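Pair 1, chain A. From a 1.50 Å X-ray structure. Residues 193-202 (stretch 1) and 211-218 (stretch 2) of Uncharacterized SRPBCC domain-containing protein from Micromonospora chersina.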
# COMPACT_ATOMS: atom_id res chain seq x y z
N GLY A 193 -8.98 6.46 20.04
CA GLY A 193 -8.90 7.90 20.04
C GLY A 193 -7.47 8.35 19.78
O GLY A 193 -6.53 7.55 19.87
N PRO A 194 -7.27 9.63 19.45
CA PRO A 194 -8.28 10.68 19.27
C PRO A 194 -9.18 10.43 18.05
O PRO A 194 -8.77 9.66 17.18
CB PRO A 194 -7.44 11.95 19.06
CG PRO A 194 -6.02 11.58 19.42
CD PRO A 194 -5.91 10.12 19.19
N ARG A 195 -10.36 11.05 18.01
CA ARG A 195 -11.24 11.00 16.84
C ARG A 195 -11.16 12.25 15.98
O ARG A 195 -11.21 12.15 14.75
CB ARG A 195 -12.68 10.79 17.31
CG ARG A 195 -13.71 10.79 16.23
CD ARG A 195 -15.01 10.15 16.72
NE ARG A 195 -14.86 8.72 17.00
CZ ARG A 195 -15.87 7.90 17.25
NH1 ARG A 195 -17.12 8.36 17.27
NH2 ARG A 195 -15.65 6.62 17.49
N ARG A 196 -11.00 13.42 16.58
CA ARG A 196 -11.03 14.71 15.89
C ARG A 196 -9.63 15.28 15.80
O ARG A 196 -8.96 15.46 16.83
CB ARG A 196 -11.95 15.67 16.64
CG ARG A 196 -11.99 17.09 16.14
CD ARG A 196 -12.82 17.99 17.06
NE ARG A 196 -14.17 17.49 17.23
CZ ARG A 196 -15.22 17.87 16.52
NH1 ARG A 196 -15.09 18.78 15.55
NH2 ARG A 196 -16.41 17.35 16.77
N PHE A 197 -9.18 15.56 14.58
CA PHE A 197 -7.86 16.13 14.34
C PHE A 197 -7.99 17.47 13.63
O PHE A 197 -8.82 17.63 12.72
CB PHE A 197 -7.01 15.18 13.48
CG PHE A 197 -6.75 13.87 14.15
CD1 PHE A 197 -7.69 12.85 14.11
CD2 PHE A 197 -5.58 13.66 14.86
CE1 PHE A 197 -7.45 11.64 14.74
CE2 PHE A 197 -5.34 12.46 15.50
CZ PHE A 197 -6.28 11.45 15.44
N THR A 198 -7.14 18.42 14.02
CA THR A 198 -7.11 19.73 13.37
C THR A 198 -6.50 19.63 11.97
O THR A 198 -5.40 19.09 11.79
CB THR A 198 -6.31 20.71 14.21
OG1 THR A 198 -6.92 20.86 15.50
CG2 THR A 198 -6.25 22.06 13.53
N LEU A 199 -7.19 20.21 11.00
CA LEU A 199 -6.74 20.26 9.62
C LEU A 199 -6.29 21.68 9.33
O LEU A 199 -6.99 22.64 9.68
CB LEU A 199 -7.88 19.84 8.68
CG LEU A 199 -7.54 19.62 7.21
CD1 LEU A 199 -8.52 18.66 6.57
CD2 LEU A 199 -7.57 20.95 6.49
N ARG A 200 -5.11 21.82 8.72
CA ARG A 200 -4.51 23.12 8.44
C ARG A 200 -4.02 23.17 7.00
O ARG A 200 -3.78 22.14 6.36
CB ARG A 200 -3.30 23.42 9.35
CG ARG A 200 -3.57 23.36 10.84
CD ARG A 200 -4.45 24.51 11.33
NE ARG A 200 -4.02 24.98 12.65
CZ ARG A 200 -4.81 25.59 13.53
NH1 ARG A 200 -6.09 25.80 13.26
NH2 ARG A 200 -4.32 25.98 14.70
N ASP A 201 -3.83 24.40 6.51
CA ASP A 201 -3.16 24.64 5.23
C ASP A 201 -3.86 23.94 4.07
O ASP A 201 -3.22 23.41 3.15
CB ASP A 201 -1.69 24.23 5.30
CG ASP A 201 -0.91 25.04 6.33
OD1 ASP A 201 -1.23 26.23 6.51
OD2 ASP A 201 0.00 24.47 6.97
N TRP A 202 -5.19 23.97 4.07
CA TRP A 202 -5.95 23.41 2.95
C TRP A 202 -5.65 24.17 1.66
O TRP A 202 -5.81 25.39 1.61
CB TRP A 202 -7.44 23.49 3.27
CG TRP A 202 -8.39 23.03 2.20
CD1 TRP A 202 -8.93 23.79 1.20
CD2 TRP A 202 -8.93 21.71 2.04
NE1 TRP A 202 -9.77 23.01 0.42
CE2 TRP A 202 -9.79 21.74 0.92
CE3 TRP A 202 -8.77 20.51 2.73
CZ2 TRP A 202 -10.49 20.62 0.50
CZ3 TRP A 202 -9.47 19.40 2.31
CH2 TRP A 202 -10.31 19.46 1.20
N THR A 211 -3.62 19.50 -1.12
CA THR A 211 -2.69 19.29 -0.03
C THR A 211 -3.28 19.89 1.24
O THR A 211 -4.02 20.87 1.21
CB THR A 211 -1.30 19.88 -0.30
OG1 THR A 211 -1.38 21.29 -0.51
CG2 THR A 211 -0.70 19.25 -1.54
N PHE A 212 -2.95 19.26 2.36
CA PHE A 212 -3.29 19.81 3.66
C PHE A 212 -2.45 19.10 4.71
O PHE A 212 -1.80 18.08 4.44
CB PHE A 212 -4.80 19.69 3.97
CG PHE A 212 -5.35 18.30 3.92
CD1 PHE A 212 -5.35 17.49 5.04
CD2 PHE A 212 -5.90 17.79 2.76
CE1 PHE A 212 -5.86 16.21 4.99
CE2 PHE A 212 -6.40 16.51 2.70
CZ PHE A 212 -6.40 15.72 3.82
N ALA A 213 -2.47 19.65 5.91
CA ALA A 213 -1.74 19.11 7.04
C ALA A 213 -2.73 18.67 8.09
O ALA A 213 -3.81 19.26 8.23
CB ALA A 213 -0.79 20.15 7.63
N VAL A 214 -2.40 17.59 8.79
CA VAL A 214 -3.20 17.14 9.93
C VAL A 214 -2.32 17.17 11.18
O VAL A 214 -1.28 16.50 11.24
CB VAL A 214 -3.79 15.74 9.69
CG1 VAL A 214 -4.64 15.33 10.89
CG2 VAL A 214 -4.63 15.73 8.43
N GLU A 215 -2.75 17.95 12.16
CA GLU A 215 -2.05 18.06 13.43
C GLU A 215 -2.36 16.84 14.28
O GLU A 215 -3.49 16.35 14.27
CB GLU A 215 -2.48 19.31 14.19
CG GLU A 215 -2.22 20.61 13.51
CD GLU A 215 -2.60 21.80 14.38
OE1 GLU A 215 -3.15 21.58 15.49
OE2 GLU A 215 -2.37 22.94 13.95
N ILE A 216 -1.36 16.39 15.03
CA ILE A 216 -1.49 15.24 15.92
C ILE A 216 -1.27 15.73 17.35
O ILE A 216 -0.21 16.27 17.66
CB ILE A 216 -0.47 14.14 15.57
CG1 ILE A 216 -0.61 13.74 14.09
CG2 ILE A 216 -0.63 12.96 16.50
CD1 ILE A 216 -1.97 13.15 13.72
N PRO A 217 -2.24 15.56 18.26
CA PRO A 217 -2.03 15.99 19.65
C PRO A 217 -0.77 15.39 20.24
O PRO A 217 -0.53 14.18 20.18
CB PRO A 217 -3.29 15.48 20.36
CG PRO A 217 -4.32 15.38 19.28
CD PRO A 217 -3.57 14.95 18.07
N GLY A 218 0.07 16.27 20.80
CA GLY A 218 1.28 15.86 21.47
C GLY A 218 2.52 15.84 20.60
O GLY A 218 3.63 15.71 21.13
O HOH W 1 -5.26 17.63 16.03
O HOH W 2 -1.10 22.56 1.86

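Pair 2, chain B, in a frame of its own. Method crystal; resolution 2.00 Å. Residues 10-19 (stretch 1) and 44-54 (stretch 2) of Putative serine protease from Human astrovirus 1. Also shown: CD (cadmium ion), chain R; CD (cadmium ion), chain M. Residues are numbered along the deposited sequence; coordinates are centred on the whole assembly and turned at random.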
# COMPACT_ATOMS: atom_id res chain seq x y z
N PRO B 10 11.92 3.89 9.71
CA PRO B 10 12.39 3.66 11.08
C PRO B 10 12.07 2.25 11.59
O PRO B 10 12.74 1.76 12.50
CB PRO B 10 11.66 4.71 11.91
CG PRO B 10 11.16 5.73 10.90
CD PRO B 10 10.87 4.94 9.68
N GLY B 11 11.06 1.61 11.00
CA GLY B 11 10.72 0.21 11.29
C GLY B 11 11.78 -0.79 10.86
O GLY B 11 11.70 -1.96 11.21
N ALA B 12 12.77 -0.32 10.10
CA ALA B 12 13.88 -1.16 9.68
C ALA B 12 15.04 -1.11 10.68
O ALA B 12 16.09 -1.69 10.43
CB ALA B 12 14.36 -0.77 8.28
N LEU B 13 14.84 -0.40 11.79
CA LEU B 13 15.87 -0.25 12.82
C LEU B 13 15.65 -1.18 14.01
O LEU B 13 14.52 -1.50 14.37
CB LEU B 13 15.92 1.20 13.32
CG LEU B 13 16.30 2.30 12.33
CD1 LEU B 13 16.32 3.65 13.03
CD2 LEU B 13 17.64 2.01 11.69
N CYS B 14 16.75 -1.60 14.63
CA CYS B 14 16.68 -2.29 15.91
C CYS B 14 17.81 -1.79 16.81
O CYS B 14 18.68 -1.02 16.38
CB CYS B 14 16.75 -3.82 15.73
SG CYS B 14 18.27 -4.46 15.00
N VAL B 15 17.80 -2.22 18.07
CA VAL B 15 18.87 -1.87 19.01
C VAL B 15 19.70 -3.12 19.31
O VAL B 15 19.14 -4.19 19.59
CB VAL B 15 18.30 -1.23 20.30
CG1 VAL B 15 19.39 -1.01 21.35
CG2 VAL B 15 17.60 0.09 19.98
N ILE B 16 21.02 -3.00 19.21
CA ILE B 16 21.94 -4.07 19.58
C ILE B 16 22.48 -3.82 20.99
O ILE B 16 23.00 -2.73 21.28
CB ILE B 16 23.13 -4.19 18.58
CG1 ILE B 16 22.66 -4.18 17.11
CG2 ILE B 16 24.00 -5.42 18.90
CD1 ILE B 16 22.00 -5.45 16.63
N ASP B 17 22.34 -4.82 21.86
CA ASP B 17 22.74 -4.73 23.26
C ASP B 17 23.84 -5.75 23.57
O ASP B 17 23.70 -6.93 23.27
CB ASP B 17 21.52 -4.93 24.17
CG ASP B 17 21.89 -5.08 25.64
OD1 ASP B 17 22.30 -4.08 26.27
OD2 ASP B 17 21.74 -6.20 26.18
N THR B 18 24.94 -5.26 24.14
CA THR B 18 26.06 -6.09 24.60
C THR B 18 26.49 -5.63 26.01
O THR B 18 26.03 -4.58 26.47
CB THR B 18 27.29 -6.01 23.66
OG1 THR B 18 27.90 -4.72 23.76
CG2 THR B 18 26.91 -6.30 22.20
N PRO B 19 27.37 -6.40 26.69
CA PRO B 19 27.87 -5.94 27.99
C PRO B 19 28.65 -4.62 27.93
O PRO B 19 28.75 -3.92 28.94
CB PRO B 19 28.79 -7.08 28.45
CG PRO B 19 28.34 -8.28 27.66
CD PRO B 19 27.92 -7.72 26.33
N PHE B 44 27.41 -13.85 20.26
CA PHE B 44 25.98 -13.70 20.49
C PHE B 44 25.68 -12.32 21.08
O PHE B 44 26.29 -11.90 22.07
CB PHE B 44 25.44 -14.79 21.42
CG PHE B 44 25.43 -16.16 20.81
CD1 PHE B 44 24.37 -16.57 20.00
CD2 PHE B 44 26.48 -17.05 21.04
CE1 PHE B 44 24.36 -17.84 19.43
CE2 PHE B 44 26.48 -18.33 20.48
CZ PHE B 44 25.41 -18.73 19.67
N VAL B 45 24.73 -11.62 20.46
CA VAL B 45 24.30 -10.31 20.93
C VAL B 45 22.80 -10.32 21.24
O VAL B 45 22.07 -11.21 20.78
CB VAL B 45 24.64 -9.17 19.92
CG1 VAL B 45 26.15 -9.07 19.69
CG2 VAL B 45 23.89 -9.37 18.59
N ASN B 46 22.36 -9.36 22.03
CA ASN B 46 20.94 -9.12 22.21
C ASN B 46 20.44 -8.11 21.17
O ASN B 46 21.13 -7.14 20.85
CB ASN B 46 20.64 -8.62 23.63
CG ASN B 46 20.87 -9.68 24.69
OD1 ASN B 46 20.67 -10.87 24.46
ND2 ASN B 46 21.29 -9.24 25.88
N VAL B 47 19.26 -8.38 20.63
CA VAL B 47 18.60 -7.48 19.68
C VAL B 47 17.25 -7.12 20.27
O VAL B 47 16.50 -7.99 20.68
CB VAL B 47 18.41 -8.13 18.29
CG1 VAL B 47 17.65 -7.20 17.35
CG2 VAL B 47 19.75 -8.53 17.68
N CYS B 48 16.95 -5.83 20.33
CA CYS B 48 15.67 -5.37 20.83
C CYS B 48 14.85 -4.78 19.68
O CYS B 48 15.33 -3.89 18.98
CB CYS B 48 15.86 -4.34 21.94
SG CYS B 48 14.32 -3.90 22.75
N TYR B 49 13.64 -5.29 19.50
CA TYR B 49 12.74 -4.82 18.44
C TYR B 49 11.30 -4.82 18.93
O TYR B 49 10.80 -5.84 19.43
CB TYR B 49 12.88 -5.67 17.18
CG TYR B 49 12.13 -5.12 15.96
CD1 TYR B 49 12.65 -4.06 15.23
CD2 TYR B 49 10.91 -5.67 15.56
CE1 TYR B 49 11.97 -3.55 14.10
CE2 TYR B 49 10.22 -5.17 14.44
CZ TYR B 49 10.76 -4.11 13.72
OH TYR B 49 10.10 -3.61 12.63
N GLU B 50 10.65 -3.67 18.79
CA GLU B 50 9.27 -3.46 19.25
C GLU B 50 9.07 -3.95 20.71
O GLU B 50 8.02 -4.48 21.06
CB GLU B 50 8.26 -4.08 18.27
CG GLU B 50 7.96 -3.18 17.03
CD GLU B 50 7.02 -2.03 17.34
OE1 GLU B 50 5.95 -2.29 17.89
OE2 GLU B 50 7.33 -0.84 17.06
N GLY B 51 10.10 -3.75 21.53
CA GLY B 51 10.02 -4.04 22.96
C GLY B 51 10.38 -5.46 23.38
O GLY B 51 10.45 -5.76 24.57
N LEU B 52 10.61 -6.34 22.40
CA LEU B 52 11.02 -7.71 22.70
C LEU B 52 12.52 -7.94 22.45
O LEU B 52 13.05 -7.56 21.40
CB LEU B 52 10.17 -8.72 21.91
CG LEU B 52 10.43 -10.23 22.07
CD1 LEU B 52 10.34 -10.72 23.53
CD2 LEU B 52 9.48 -11.03 21.19
N MET B 53 13.19 -8.53 23.43
CA MET B 53 14.61 -8.86 23.32
C MET B 53 14.81 -10.25 22.73
O MET B 53 14.15 -11.20 23.14
CB MET B 53 15.29 -8.76 24.69
CG MET B 53 15.46 -7.33 25.18
SD MET B 53 16.99 -6.60 24.58
CE MET B 53 18.09 -7.00 25.93
N TYR B 54 15.71 -10.34 21.76
CA TYR B 54 16.06 -11.59 21.11
C TYR B 54 17.56 -11.83 21.23
O TYR B 54 18.34 -10.88 21.21
CB TYR B 54 15.76 -11.53 19.60
CG TYR B 54 14.33 -11.23 19.20
CD1 TYR B 54 13.51 -12.24 18.70
CD2 TYR B 54 13.82 -9.93 19.26
CE1 TYR B 54 12.20 -11.97 18.30
CE2 TYR B 54 12.52 -9.65 18.86
CZ TYR B 54 11.72 -10.68 18.37
OH TYR B 54 10.42 -10.41 17.97
CD CD R . 6.09 0.17 17.96
CD CD M . 15.14 -1.83 24.30

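The sharpest difference lies where A:Phe197 superposes on B:Cys14, with CA atoms 0.2 Å apart. In pair 1 A:Phe197 reaches along the second stretch: A:Phe197 CB lies 3.5 Å from A:Val214 CG1, and its ring atoms CD2 and CE2 lie 3.8 Å from A:Ile216 CD1 and 4.0 Å from A:Pro217 CD. In pair 2 the position holds a small thiol, and the large ring comes from the other strand. B:Cys14 SG still packs on the matching valine, 3.7 Å from B:Val47 CG1, but B:Tyr49, which matches A:Ile216, extends back across the first stretch. B:Tyr49 CD1 lies 4.1 Å from B:Cys14 CB, and B:Tyr49 OH donates a 2.7 Å hydrogen bond to B:Gly11 O.

Beneath these differences the backbones agree closely. N, CA and C of 14 central residues superpose with an RMSD of 0.8 Å, and the paired strands run antiparallel, at 148° in pair 1 and 145° in pair 2, with axes approaching to 4.6 and 4.7 Å. The register is the same. A:Leu199 faces A:Val214 in a non-hydrogen-bonded pair (CA to CA 4.7 Å), as B:Ile16 faces B:Val47 (CA to CA 4.8 Å). One residue on, A:Arg200 N to A:Ala213 O (2.9 Å) and A:Ala213 N to A:Arg200 O (2.8 Å) form the ring of hydrogen bonds that B:Asp17 N to B:Asn46 O (2.8 Å) and B:Asn46 N to B:Asp17 O (3.0 Å) reproduce.

On the face bearing the leucine or isoleucine, both pairs use apolar contacts, but of different kinds. A:Leu199 CD1 sits over the ring of A:Phe212, 4.1 Å from its centroid and 27° off the normal, a CH-pi contact. At the matching position B:Val45 has no ring, and B:Ile16 CG2 lies 3.9 Å from B:Val45 CB.

The opposite face carries a polar link in both, differently drawn. The poorly ordered A:Arg200 reaches diagonally to A:Glu215, not to its bridge partner A:Ala213; A:Arg200 NE and A:Glu215 OE2 form a 2.9 Å salt bridge whose hydrogen bond is weak (122°). B:Asp17 instead bonds directly across to its bridge partner, B:Asn46 ND2 to B:Asp17 OD2 at 3.1 Å and 176°. The position of A:Glu215 is B:Cys48, and B:Cys48 SG lies 2.7 Å from CD of the chain M cadmium ion.

At the next hydrogen-bonding site, B:Val15 N reaches B:Cys48 O directly at 3.1 Å. In pair 1 a water spans the gap, its O accepting from A:Thr198 N at 2.9 Å and donating to A:Glu215 O at 2.8 Å.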